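Local coordinates for protein protease VP4 (Blotched snakehead virus, PDB 2GEF) that cleaves peptide bonds with a serine/lysine catalytic dyad and, as a birnavirus VP4, probably processes the viral polyprotein it is part of, at residues A[18-23]-A[124-129]; A[24-29]-A[117-122]; A[48-53]-A[102-107]; A[110-115]-A[178-183]. One frame throughout, in Å; residues are numbered along the deposited sequence.

Interaction 1: residues A[18-23]-A[124-129]; sequences LGRNSR and VVWNDM
The indole of Trp-126 carries the amide of Asn-21 on one face and meets Arg-20 at its edge. Asn-21 CG lies 3.9 Å above the centre of the Trp-126 ring system, with the amide plane 82° from the indole. Asn-21 CB makes a CH-pi contact over the five-membered ring; Asn-21 ND2 is modelled so near Trp-126 CE2 (2.9 Å) that its exact position is doubtful. CG of Asn-21 stands anti to its backbone N (chi1 -172°), which places CG over the ring. In the ring plane, Arg-20 NH2 is 3.7 Å from Trp-126 CE3, a rim approach rather than a stack. The same guanidinium forms a salt bridge with Asp-128, whose OD1 lies 3.1 Å from Arg-20 NE; as a hydrogen bond this is weak, bent to 123°.

Beneath these groups the backbones pair antiparallel. Arg-20 N to Trp-126 O and Trp-126 N to Arg-20 O are each 2.6 Å; Arg-23 N to Val-124 O is 3.1 Å, and Val-124 N bonds Arg-23 O in return. One residue is gained on the 18-23 side between the pairs, a beta bulge where the chain turns at Asn-21. A water donates to Asn-21 O and, weakly, to Val-124 O.

Strand 22-27 is an outer strand of the three-stranded antiparallel sheet and 120-126 its middle one. Beyond them, Val-125 reaches Pro-108 of strand 104-109, and the Asn-127 amide bonds Glu-46 and Tyr-48 of strand 43-52.

Interaction 2: residues A[24-29]-A[117-122]; sequences IVHFTD and DGSADV
Phe-27 and Val-122 form the tightly packed side, where the rim of the phenyl ring presses against the valine. Val-122 CB sits in the ring plane, 3.8 Å from Phe-27 CD1, and the two side chains cross at about a right angle. Val-25 CG2 covers one face of that ring, 3.7 Å above its plane and offset toward the rim. The ladder beneath is regular antiparallel pairing: Val-25 N to Val-122 O at 2.8 Å, and Phe-27 N to Ala-120 O at 2.9 Å, nearly straight.

The side bearing His-26 and Asp-121 is more open and mixed in character, with Ile-24 CG2 against Asp-121 CB (3.7 Å). The His-26 torsions (chi1 174°, chi2 59°) together bring the CE1 edge to the buried Ser-119, whose OG is 2.9 Å in plane from His-26 CE1. That hydroxyl donates to Asp-117 OD1, 2.5 Å away, on the syn side of the carboxylate. Asp-121 OD1 comes closest to His-26 at CB (3.4 Å) and lies obliquely to the ring, the two planes 49° apart.

In the sheet, 120-126 is the middle strand: Asp-121 also bonds the backbone of Phe-113 in strand 111-114, and its carboxylate pairs with Arg-115. Phe-27 reaches Val-51 of strand 43-52.

Interaction 3: residues A[48-53]-A[102-107]; sequences YIAVRG and TDLTIL
With OG1 anti to the carbonyl carbon (chi1 -59°), Thr-105 turns its hydroxyl toward Gly-53, and with CG likewise anti (chi1 -78°), Tyr-48 lays its ring base beside Leu-107. The Thr-105 OG1 to Gly-53 O bond is 2.9 Å, with the donor in the carbonyl plane on a lone pair; the same OG1 also bonds His-55 N. Tyr-48 CG stands 3.6 Å from Leu-107 O, and Tyr-48 CA is closer still to that oxygen, in a CA-H...O contact of 3.0 Å.

Between these ends the strands run antiparallel, 162° between their directions. Val-51 N to Thr-105 O is 2.9 Å and nearly straight, and Thr-105 N bonds Val-51 O in return. Gly-53 N closes the ladder on Asp-103 O, an acceptor also gripped by Thr-102 OG1 at 3.0 Å. Ala-50 CB fits against Ile-106 CG2 (3.8 Å) and Leu-104 CD2 (4.2 Å).

This buried pair lies inside the six-stranded mixed sheet, flanked by strands 31-38 and 75-77. Helix 138-146, just beyond the nucleophile Ser-136, packs on Ala-50 and Leu-104, and the side chains of Ile-106 and Ser-136 are about 10 Å apart.

Interaction 4: residues A[110-115]-A[178-183]; sequences ADVFWR and HKIGLP
Trp-114 and Leu-182 reach toward each other tip to tip. The six-membered end of the indole supplies the contact: Trp-114 CH2 lies 3.7 Å from Leu-182 CD2, which approaches the ring obliquely, while Leu-182 CD1 sits in the ring plane at the edge, 3.9 Å from the same CH2. Both methyls of the leucine thus meet the CH2 corner. One face of the indole is taken by Val-112 CG1, 3.6 Å above the plane and offset toward the rim.

Asp-111 and Ile-180 are disposed differently, sliding past each other in opposite directions. Ile-180 CG2 lies 3.4 Å from Asp-111 OD1, an aliphatic group against a carboxylate oxygen. That oxygen also takes a weak hydrogen bond from Val-112 N, 2.8 Å away, which would limit its rotation. Val-112 CG2 extends the apolar surface to Ile-180 CD1 at 4.2 Å.

What presents Ile-180 and Leu-182 together is the end of helix 170-178, which carries the active-site Lys-173. Gly-181, at positive phi, is the C-prime residue of a Schellman motif: Leu-182 N bonds Ala-177 O, and Gly-181 N bonds His-178 O at 2.6 Å, closing a type I turn from His-178 to Gly-181. Both flanking side chains point toward strand 111-114.

No hydrogen bond crosses the contact, and it buries 204 Å² in all. The polar end of the indole is satisfied by another loop: Trp-114 NE1 bonds Val-150 O, and Lys-152 makes a cation-pi contact with the ring. The side chains of Leu-182 and Lys-173 are about 11 Å apart.

From the N terminus, segments 18-23 and 24-29 open interactions 1 and 2 in succession on strand 22-27. Segment 48-53 then opens interaction 3, which 102-107 closes first, so it is enclosed by interaction 2, itself enclosed by interaction 1. Segment 110-115 opens interaction 4 before 117-122 and 124-129 close interactions 2 and 1; because 178-183 closes it later, interaction 4 crosses both. Interactions 1 and 2 zip two strands of the three-stranded sheet, whose third strand carries interaction 4 to the end of the Lys-173 helix. Interaction 3 belongs to the six-stranded sheet, which meets interaction 2 where Phe-27 touches Val-51 and Leu-107.

Interaction 1: residues A[18-23]-A[124-129]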
loop_
_atom_site.group_PDB
_atom_site.type_symbol
_atom_site.label_atom_id
_atom_site.label_comp_id
_atom_site.label_asym_id
_atom_site.label_seq_id
_atom_site.Cartn_x
_atom_site.Cartn_y
_atom_site.Cartn_z
ATOM N N LEU A 18 -2.709 11.568 -12.231
ATOM C CA LEU A 18 -1.585 12.291 -12.761
ATOM C C LEU A 18 -0.744 12.481 -11.483
ATOM O O LEU A 18 -1.275 12.976 -10.449
ATOM C CB LEU A 18 -2.052 13.609 -13.421
ATOM C CG LEU A 18 -1.435 15.029 -13.571
ATOM C CD1 LEU A 18 -0.631 15.205 -14.868
ATOM C CD2 LEU A 18 -2.693 15.905 -13.627
ATOM N N GLY A 19 0.490 11.964 -11.541
ATOM C CA GLY A 19 1.529 12.186 -10.521
ATOM C C GLY A 19 2.441 13.369 -10.904
ATOM O O GLY A 19 2.786 13.562 -12.072
ATOM N N ARG A 20 2.849 14.158 -9.915
ATOM C CA ARG A 20 3.609 15.336 -10.193
ATOM C C ARG A 20 4.864 15.422 -9.270
ATOM O O ARG A 20 5.020 14.639 -8.311
ATOM C CB ARG A 20 2.642 16.502 -10.104
ATOM C CG ARG A 20 2.767 17.424 -8.953
ATOM C CD ARG A 20 1.585 18.368 -8.830
ATOM N NE ARG A 20 1.495 18.936 -7.470
ATOM C CZ ARG A 20 1.874 20.176 -7.110
ATOM N NH1 ARG A 20 2.369 21.037 -7.997
ATOM N NH2 ARG A 20 1.762 20.569 -5.832
ATOM N N ASN A 21 5.751 16.370 -9.551
ATOM C CA ASN A 21 6.989 16.498 -8.833
ATOM C C ASN A 21 7.817 15.141 -8.686
ATOM O O ASN A 21 8.329 14.785 -7.622
ATOM C CB ASN A 21 6.745 17.218 -7.506
ATOM C CG ASN A 21 8.047 17.558 -6.781
ATOM O OD1 ASN A 21 9.085 17.633 -7.406
ATOM N ND2 ASN A 21 7.998 17.727 -5.468
ATOM N N SER A 22 8.015 14.461 -9.806
ATOM C CA SER A 22 8.750 13.219 -9.821
ATOM C C SER A 22 10.223 13.107 -9.392
ATOM O O SER A 22 11.111 13.579 -10.133
ATOM C CB SER A 22 8.709 12.699 -11.268
ATOM O OG SER A 22 9.213 11.384 -11.363
ATOM N N ARG A 23 10.525 12.363 -8.285
ATOM C CA ARG A 23 11.925 11.997 -7.995
ATOM C C ARG A 23 12.200 10.505 -7.844
ATOM O O ARG A 23 11.548 9.812 -7.066
ATOM C CB ARG A 23 12.417 12.711 -6.784
ATOM C CG ARG A 23 11.339 13.351 -5.991
ATOM C CD ARG A 23 12.028 14.149 -4.868
ATOM N NE ARG A 23 13.185 13.408 -4.327
ATOM C CZ ARG A 23 14.149 13.992 -3.636
ATOM N NH1 ARG A 23 14.050 15.319 -3.366
ATOM N NH2 ARG A 23 15.201 13.280 -3.222
ATOM N N VAL A 124 8.906 8.318 -6.728
ATOM C CA VAL A 124 8.006 8.906 -5.748
ATOM C C VAL A 124 7.408 10.162 -6.420
ATOM O O VAL A 124 8.069 10.899 -7.055
ATOM C CB VAL A 124 8.783 9.334 -4.438
ATOM C CG1 VAL A 124 7.941 10.082 -3.342
ATOM C CG2 VAL A 124 9.587 8.164 -3.826
ATOM N N VAL A 125 6.134 10.379 -6.262
ATOM C CA VAL A 125 5.443 11.487 -6.894
ATOM C C VAL A 125 4.632 12.256 -5.796
ATOM O O VAL A 125 4.373 11.725 -4.694
ATOM C CB VAL A 125 4.462 10.970 -8.104
ATOM C CG1 VAL A 125 5.240 10.536 -9.453
ATOM C CG2 VAL A 125 3.366 9.906 -7.661
ATOM N N TRP A 126 4.197 13.459 -6.140
ATOM C CA TRP A 126 3.092 14.136 -5.490
ATOM C C TRP A 126 1.843 13.930 -6.329
ATOM O O TRP A 126 1.802 14.196 -7.545
ATOM C CB TRP A 126 3.370 15.644 -5.380
ATOM C CG TRP A 126 4.566 16.005 -4.546
ATOM C CD1 TRP A 126 5.528 15.125 -4.063
ATOM C CD2 TRP A 126 4.963 17.306 -4.123
ATOM N NE1 TRP A 126 6.482 15.823 -3.320
ATOM C CE2 TRP A 126 6.133 17.154 -3.310
ATOM C CE3 TRP A 126 4.421 18.585 -4.285
ATOM C CZ2 TRP A 126 6.783 18.246 -2.710
ATOM C CZ3 TRP A 126 5.062 19.661 -3.669
ATOM C CH2 TRP A 126 6.230 19.476 -2.910
ATOM N N ASN A 127 0.807 13.439 -5.661
ATOM C CA ASN A 127 -0.551 13.281 -6.217
ATOM C C ASN A 127 -1.220 14.258 -5.235
ATOM O O ASN A 127 -0.660 14.476 -4.144
ATOM C CB ASN A 127 -1.062 11.769 -6.079
ATOM C CG ASN A 127 -1.405 11.366 -4.626
ATOM O OD1 ASN A 127 -1.586 12.209 -3.702
ATOM N ND2 ASN A 127 -1.597 10.094 -4.443
ATOM N N ASP A 128 -2.319 14.928 -5.564
ATOM C CA ASP A 128 -2.793 15.977 -4.632
ATOM C C ASP A 128 -3.973 15.413 -3.834
ATOM O O ASP A 128 -4.983 16.046 -3.551
ATOM C CB ASP A 128 -3.113 17.288 -5.337
ATOM C CG ASP A 128 -2.049 17.679 -6.351
ATOM O OD1 ASP A 128 -1.157 18.484 -5.997
ATOM O OD2 ASP A 128 -2.093 17.169 -7.508
HETATM N N MSE A 129 -3.790 14.171 -3.409
HETATM C CA MSE A 129 -4.873 13.417 -2.842
HETATM C C MSE A 129 -4.783 13.750 -1.348
HETATM O O MSE A 129 -3.744 14.287 -0.902
HETATM C CB MSE A 129 -4.685 11.941 -3.197
HETATM C CG MSE A 129 -4.669 11.706 -4.728
HETATM SE SE MSE A 129 -6.417 12.108 -5.609
HETATM C CE MSE A 129 -7.357 10.901 -4.372
HETATM O O HOH W 1 8.027 13.352 -5.447
#

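Interaction 2: residues A[24-29]-A[117-122]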
loop_
_atom_site.group_PDB
_atom_site.type_symbol
_atom_site.label_atom_id
_atom_site.label_comp_id
_atom_site.label_asym_id
_atom_site.label_seq_id
_atom_site.Cartn_x
_atom_site.Cartn_y
_atom_site.Cartn_z
ATOM N N ILE A 24 13.124 10.001 -8.655
ATOM C CA ILE A 24 13.655 8.697 -8.450
ATOM C C ILE A 24 14.371 8.665 -7.046
ATOM O O ILE A 24 15.239 9.452 -6.773
ATOM C CB ILE A 24 14.560 8.224 -9.668
ATOM C CG1 ILE A 24 13.921 8.547 -11.048
ATOM C CG2 ILE A 24 14.740 6.710 -9.694
ATOM C CD1 ILE A 24 12.432 8.823 -11.034
ATOM N N VAL A 25 13.935 7.780 -6.139
ATOM C CA VAL A 25 14.713 7.561 -4.936
ATOM C C VAL A 25 14.938 6.080 -4.768
ATOM O O VAL A 25 14.126 5.190 -5.180
ATOM C CB VAL A 25 14.204 8.301 -3.590
ATOM C CG1 VAL A 25 12.827 8.848 -3.652
ATOM C CG2 VAL A 25 14.568 7.514 -2.202
ATOM N N HIS A 26 16.076 5.843 -4.144
ATOM C CA HIS A 26 16.563 4.512 -4.005
ATOM C C HIS A 26 16.180 4.110 -2.581
ATOM O O HIS A 26 16.537 4.800 -1.590
ATOM C CB HIS A 26 18.060 4.440 -4.224
ATOM C CG HIS A 26 18.578 3.099 -3.933
ATOM N ND1 HIS A 26 18.123 1.981 -4.605
ATOM C CD2 HIS A 26 19.430 2.656 -2.975
ATOM C CE1 HIS A 26 18.710 0.909 -4.098
ATOM N NE2 HIS A 26 19.508 1.291 -3.108
ATOM N N PHE A 27 15.417 3.008 -2.498
ATOM C CA PHE A 27 14.971 2.434 -1.256
ATOM C C PHE A 27 15.548 1.023 -1.211
ATOM O O PHE A 27 15.408 0.186 -2.152
ATOM C CB PHE A 27 13.422 2.325 -1.247
ATOM C CG PHE A 27 12.744 3.628 -0.975
ATOM C CD1 PHE A 27 11.953 4.234 -1.950
ATOM C CD2 PHE A 27 12.898 4.297 0.237
ATOM C CE1 PHE A 27 11.332 5.494 -1.699
ATOM C CE2 PHE A 27 12.278 5.552 0.447
ATOM C CZ PHE A 27 11.477 6.090 -0.510
ATOM N N THR A 28 16.143 0.744 -0.075
ATOM C CA THR A 28 16.603 -0.569 0.219
ATOM C C THR A 28 15.499 -1.419 0.893
ATOM O O THR A 28 15.667 -2.620 1.109
ATOM C CB THR A 28 17.832 -0.487 1.154
ATOM O OG1 THR A 28 17.488 0.271 2.312
ATOM C CG2 THR A 28 19.017 0.115 0.432
ATOM N N ASP A 29 14.352 -0.820 1.180
ATOM C CA ASP A 29 13.243 -1.458 1.889
ATOM C C ASP A 29 11.961 -0.652 1.801
ATOM O O ASP A 29 12.042 0.507 1.648
ATOM C CB ASP A 29 13.615 -1.759 3.423
ATOM C CG ASP A 29 14.333 -0.584 4.149
ATOM O OD1 ASP A 29 15.561 -0.561 4.153
ATOM O OD2 ASP A 29 13.747 0.334 4.757
ATOM N N ASP A 117 20.040 -6.548 -6.123
ATOM C CA ASP A 117 20.032 -6.824 -4.685
ATOM C C ASP A 117 18.757 -6.650 -3.854
ATOM O O ASP A 117 18.820 -6.651 -2.612
ATOM C CB ASP A 117 21.125 -6.046 -4.016
ATOM C CG ASP A 117 20.829 -4.585 -3.894
ATOM O OD1 ASP A 117 20.014 -4.034 -4.680
ATOM O OD2 ASP A 117 21.441 -3.952 -2.967
ATOM N N GLY A 118 17.578 -6.513 -4.470
ATOM C CA GLY A 118 16.385 -6.554 -3.626
ATOM C C GLY A 118 15.908 -5.172 -3.296
ATOM O O GLY A 118 14.752 -5.002 -2.853
ATOM N N SER A 119 16.804 -4.183 -3.520
ATOM C CA SER A 119 16.505 -2.771 -3.435
ATOM C C SER A 119 15.837 -2.299 -4.714
ATOM O O SER A 119 15.877 -3.005 -5.701
ATOM C CB SER A 119 17.786 -1.960 -3.236
ATOM O OG SER A 119 18.528 -1.988 -4.379
ATOM N N ALA A 120 15.326 -1.067 -4.723
ATOM C CA ALA A 120 14.626 -0.483 -5.906
ATOM C C ALA A 120 14.679 1.031 -5.965
ATOM O O ALA A 120 14.696 1.726 -4.944
ATOM C CB ALA A 120 13.138 -0.906 -5.863
ATOM N N ASP A 121 14.708 1.536 -7.203
ATOM C CA ASP A 121 14.641 2.931 -7.432
ATOM C C ASP A 121 13.149 3.133 -7.665
ATOM O O ASP A 121 12.551 2.443 -8.449
ATOM C CB ASP A 121 15.474 3.254 -8.698
ATOM C CG ASP A 121 16.901 3.211 -8.437
ATOM O OD1 ASP A 121 17.431 3.957 -7.578
ATOM O OD2 ASP A 121 17.551 2.359 -9.049
ATOM N N VAL A 122 12.545 4.069 -6.967
ATOM C CA VAL A 122 11.102 4.119 -6.866
ATOM C C VAL A 122 10.861 5.538 -7.265
ATOM O O VAL A 122 11.486 6.496 -6.715
ATOM C CB VAL A 122 10.527 3.757 -5.415
ATOM C CG1 VAL A 122 9.071 4.274 -5.103
ATOM C CG2 VAL A 122 10.706 2.247 -5.035
#

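Interaction 3: residues A[48-53]-A[102-107]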
loop_
_atom_site.group_PDB
_atom_site.type_symbol
_atom_site.label_atom_id
_atom_site.label_comp_id
_atom_site.label_asym_id
_atom_site.label_seq_id
_atom_site.Cartn_x
_atom_site.Cartn_y
_atom_site.Cartn_z
ATOM N N TYR A 48 1.114 3.188 -3.419
ATOM C CA TYR A 48 1.915 3.926 -2.442
ATOM C C TYR A 48 2.882 2.914 -1.874
ATOM O O TYR A 48 2.614 1.704 -1.912
ATOM C CB TYR A 48 1.065 4.476 -1.271
ATOM C CG TYR A 48 0.235 5.747 -1.507
ATOM C CD1 TYR A 48 -0.587 5.912 -2.625
ATOM C CD2 TYR A 48 0.254 6.743 -0.594
ATOM C CE1 TYR A 48 -1.349 7.079 -2.814
ATOM C CE2 TYR A 48 -0.471 7.906 -0.786
ATOM C CZ TYR A 48 -1.256 8.093 -1.868
ATOM O OH TYR A 48 -1.985 9.361 -1.912
ATOM N N ILE A 49 3.947 3.414 -1.323
ATOM C CA ILE A 49 4.987 2.595 -0.730
ATOM C C ILE A 49 5.042 2.989 0.678
ATOM O O ILE A 49 4.993 4.147 0.882
ATOM C CB ILE A 49 6.387 2.719 -1.337
ATOM C CG1 ILE A 49 7.186 1.488 -0.847
ATOM C CG2 ILE A 49 7.090 4.147 -1.083
ATOM C CD1 ILE A 49 8.478 1.354 -1.415
ATOM N N ALA A 50 4.902 2.032 1.605
ATOM C CA ALA A 50 5.149 2.309 3.034
ATOM C C ALA A 50 6.660 2.031 3.267
ATOM O O ALA A 50 7.177 0.909 2.869
ATOM C CB ALA A 50 4.420 1.357 3.854
ATOM N N VAL A 51 7.332 2.992 3.908
ATOM C CA VAL A 51 8.827 2.801 4.296
ATOM C C VAL A 51 8.947 3.104 5.734
ATOM O O VAL A 51 8.341 4.053 6.243
ATOM C CB VAL A 51 9.784 3.695 3.410
ATOM C CG1 VAL A 51 11.324 3.151 3.523
ATOM C CG2 VAL A 51 9.386 3.466 1.983
ATOM N N ARG A 52 9.682 2.277 6.434
ATOM C CA ARG A 52 10.026 2.623 7.861
ATOM C C ARG A 52 10.952 3.838 8.051
ATOM O O ARG A 52 11.869 4.102 7.286
ATOM C CB ARG A 52 10.420 1.372 8.677
ATOM C CG ARG A 52 11.630 0.506 8.107
ATOM C CD ARG A 52 12.271 -0.422 9.161
ATOM N NE ARG A 52 13.475 -1.131 8.643
ATOM C CZ ARG A 52 13.440 -2.229 7.906
ATOM N NH1 ARG A 52 14.585 -2.751 7.587
ATOM N NH2 ARG A 52 12.296 -2.764 7.401
ATOM N N GLY A 53 10.617 4.587 9.084
ATOM C CA GLY A 53 11.336 5.815 9.585
ATOM C C GLY A 53 10.526 6.980 9.015
ATOM O O GLY A 53 9.481 6.793 8.398
ATOM N N THR A 102 8.062 0.827 14.898
ATOM C CA THR A 102 8.734 1.904 14.201
ATOM C C THR A 102 7.672 2.864 13.621
ATOM O O THR A 102 6.528 2.482 13.308
ATOM C CB THR A 102 9.675 1.318 13.085
ATOM O OG1 THR A 102 10.257 2.409 12.351
ATOM C CG2 THR A 102 8.833 0.356 12.027
ATOM N N ASP A 103 8.062 4.114 13.457
ATOM C CA ASP A 103 7.265 5.007 12.592
ATOM C C ASP A 103 7.364 4.613 11.140
ATOM O O ASP A 103 8.347 4.042 10.711
ATOM C CB ASP A 103 7.721 6.492 12.759
ATOM C CG ASP A 103 7.515 7.009 14.207
ATOM O OD1 ASP A 103 6.802 6.428 14.990
ATOM O OD2 ASP A 103 8.101 8.031 14.598
ATOM N N LEU A 104 6.424 4.991 10.330
ATOM C CA LEU A 104 6.588 4.668 8.912
ATOM C C LEU A 104 6.036 5.892 8.247
ATOM O O LEU A 104 5.360 6.684 8.918
ATOM C CB LEU A 104 5.765 3.433 8.471
ATOM C CG LEU A 104 6.154 1.967 8.913
ATOM C CD1 LEU A 104 5.171 1.435 9.981
ATOM C CD2 LEU A 104 6.120 0.979 7.658
ATOM N N THR A 105 6.387 6.066 6.971
ATOM C CA THR A 105 5.840 7.080 6.150
ATOM C C THR A 105 5.340 6.408 4.919
ATOM O O THR A 105 6.010 5.468 4.435
ATOM C CB THR A 105 7.042 7.991 5.743
ATOM O OG1 THR A 105 7.613 8.500 6.934
ATOM C CG2 THR A 105 6.543 9.193 5.061
ATOM N N ILE A 106 4.196 6.808 4.368
ATOM C CA ILE A 106 3.735 6.236 3.084
ATOM C C ILE A 106 3.748 7.364 2.018
ATOM O O ILE A 106 3.635 8.557 2.331
ATOM C CB ILE A 106 2.313 5.598 3.245
ATOM C CG1 ILE A 106 1.356 6.676 3.713
ATOM C CG2 ILE A 106 2.363 4.514 4.292
ATOM C CD1 ILE A 106 -0.155 6.462 3.647
ATOM N N LEU A 107 4.021 6.994 0.795
ATOM C CA LEU A 107 4.289 7.933 -0.301
ATOM C C LEU A 107 3.640 7.450 -1.584
ATOM O O LEU A 107 3.757 6.226 -1.930
ATOM C CB LEU A 107 5.817 8.108 -0.588
ATOM C CG LEU A 107 6.661 8.543 0.662
ATOM C CD1 LEU A 107 8.151 8.186 0.474
ATOM C CD2 LEU A 107 6.477 9.960 0.921
#

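Interaction 4: residues A[110-115]-A[178-183]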
loop_
_atom_site.group_PDB
_atom_site.type_symbol
_atom_site.label_atom_id
_atom_site.label_comp_id
_atom_site.label_asym_id
_atom_site.label_seq_id
_atom_site.Cartn_x
_atom_site.Cartn_y
_atom_site.Cartn_z
ATOM N N ALA A 110 4.657 6.406 -8.833
ATOM C CA ALA A 110 4.266 6.082 -10.193
ATOM C C ALA A 110 4.877 4.826 -10.771
ATOM O O ALA A 110 4.373 4.347 -11.706
ATOM C CB ALA A 110 4.663 7.193 -11.042
ATOM N N ASP A 111 5.981 4.304 -10.245
ATOM C CA ASP A 111 6.675 3.180 -10.793
ATOM C C ASP A 111 7.853 2.767 -9.929
ATOM O O ASP A 111 8.263 3.499 -9.062
ATOM C CB ASP A 111 7.283 3.507 -12.164
ATOM C CG ASP A 111 7.374 2.259 -13.087
ATOM O OD1 ASP A 111 7.022 1.094 -12.672
ATOM O OD2 ASP A 111 7.786 2.445 -14.238
ATOM N N VAL A 112 8.452 1.622 -10.270
ATOM C CA VAL A 112 9.439 0.918 -9.427
ATOM C C VAL A 112 10.335 0.043 -10.279
ATOM O O VAL A 112 9.885 -0.839 -11.062
ATOM C CB VAL A 112 8.811 -0.006 -8.275
ATOM C CG1 VAL A 112 9.975 -0.499 -7.318
ATOM C CG2 VAL A 112 7.805 0.797 -7.442
ATOM N N PHE A 113 11.624 0.310 -10.106
ATOM C CA PHE A 113 12.658 -0.344 -10.879
ATOM C C PHE A 113 13.476 -1.006 -9.832
ATOM O O PHE A 113 14.084 -0.292 -9.083
ATOM C CB PHE A 113 13.497 0.703 -11.696
ATOM C CG PHE A 113 12.606 1.665 -12.491
ATOM C CD1 PHE A 113 11.958 1.227 -13.673
ATOM C CD2 PHE A 113 12.325 2.964 -11.973
ATOM C CE1 PHE A 113 11.071 2.052 -14.349
ATOM C CE2 PHE A 113 11.506 3.814 -12.619
ATOM C CZ PHE A 113 10.845 3.361 -13.856
ATOM N N TRP A 114 13.440 -2.344 -9.772
ATOM C CA TRP A 114 14.329 -3.177 -8.933
ATOM C C TRP A 114 15.757 -3.244 -9.489
ATOM O O TRP A 114 16.007 -3.191 -10.741
ATOM C CB TRP A 114 13.830 -4.634 -8.701
ATOM C CG TRP A 114 12.708 -4.661 -7.650
ATOM C CD1 TRP A 114 12.795 -4.934 -6.311
ATOM C CD2 TRP A 114 11.345 -4.354 -7.902
ATOM N NE1 TRP A 114 11.574 -4.782 -5.708
ATOM C CE2 TRP A 114 10.655 -4.490 -6.684
ATOM C CE3 TRP A 114 10.610 -4.064 -9.086
ATOM C CZ2 TRP A 114 9.272 -4.244 -6.577
ATOM C CZ3 TRP A 114 9.228 -3.827 -8.983
ATOM C CH2 TRP A 114 8.574 -3.934 -7.695
ATOM N N ARG A 115 16.679 -3.264 -8.525
ATOM C CA ARG A 115 18.036 -3.658 -8.727
ATOM C C ARG A 115 18.160 -5.179 -8.410
ATOM O O ARG A 115 17.375 -5.754 -7.621
ATOM C CB ARG A 115 18.855 -2.859 -7.750
ATOM C CG ARG A 115 18.650 -1.338 -7.791
ATOM C CD ARG A 115 19.937 -0.694 -7.245
ATOM N NE ARG A 115 19.956 0.688 -7.606
ATOM C CZ ARG A 115 20.724 1.642 -7.124
ATOM N NH1 ARG A 115 21.698 1.416 -6.243
ATOM N NH2 ARG A 115 20.483 2.860 -7.575
ATOM N N HIS A 178 -1.225 -3.994 -11.441
ATOM C CA HIS A 178 -0.977 -4.632 -12.779
ATOM C C HIS A 178 -0.377 -3.547 -13.736
ATOM O O HIS A 178 0.489 -3.836 -14.561
ATOM C CB HIS A 178 -2.297 -5.227 -13.306
ATOM C CG HIS A 178 -2.827 -6.354 -12.473
ATOM N ND1 HIS A 178 -3.949 -7.084 -12.863
ATOM C CD2 HIS A 178 -2.372 -6.929 -11.295
ATOM C CE1 HIS A 178 -4.193 -8.034 -11.952
ATOM N NE2 HIS A 178 -3.231 -7.991 -11.005
ATOM N N LYS A 179 -0.757 -2.283 -13.494
ATOM C CA LYS A 179 -0.290 -1.211 -14.261
ATOM C C LYS A 179 1.216 -1.165 -14.291
ATOM O O LYS A 179 1.866 -0.741 -15.278
ATOM C CB LYS A 179 -0.917 0.110 -13.794
ATOM C CG LYS A 179 -0.474 1.308 -14.743
ATOM C CD LYS A 179 -0.875 2.720 -14.150
ATOM C CE LYS A 179 -0.509 3.977 -15.087
ATOM N NZ LYS A 179 -0.844 5.470 -14.587
ATOM N N ILE A 180 1.826 -1.557 -13.195
ATOM C CA ILE A 180 3.234 -1.678 -13.317
ATOM C C ILE A 180 3.762 -3.087 -13.323
ATOM O O ILE A 180 4.857 -3.246 -12.998
ATOM C CB ILE A 180 3.962 -0.757 -12.338
ATOM C CG1 ILE A 180 3.699 -1.145 -10.876
ATOM C CG2 ILE A 180 3.621 0.731 -12.623
ATOM C CD1 ILE A 180 4.745 -0.477 -10.037
ATOM N N GLY A 181 2.960 -4.105 -13.734
ATOM C CA GLY A 181 3.509 -5.527 -13.811
ATOM C C GLY A 181 3.629 -6.346 -12.491
ATOM O O GLY A 181 4.225 -7.376 -12.490
ATOM N N LEU A 182 2.936 -5.936 -11.457
ATOM C CA LEU A 182 2.961 -6.537 -10.118
ATOM C C LEU A 182 1.657 -7.217 -9.802
ATOM O O LEU A 182 0.609 -6.647 -10.201
ATOM C CB LEU A 182 3.139 -5.464 -9.041
ATOM C CG LEU A 182 4.404 -4.643 -9.078
ATOM C CD1 LEU A 182 4.662 -3.786 -7.768
ATOM C CD2 LEU A 182 5.675 -5.593 -9.293
ATOM N N PRO A 183 1.720 -8.407 -9.111
ATOM C CA PRO A 183 0.552 -8.907 -8.493
ATOM C C PRO A 183 0.003 -8.152 -7.315
ATOM O O PRO A 183 0.740 -7.551 -6.509
ATOM C CB PRO A 183 0.940 -10.381 -8.124
ATOM C CG PRO A 183 2.412 -10.236 -7.766
ATOM C CD PRO A 183 2.852 -9.351 -8.937
#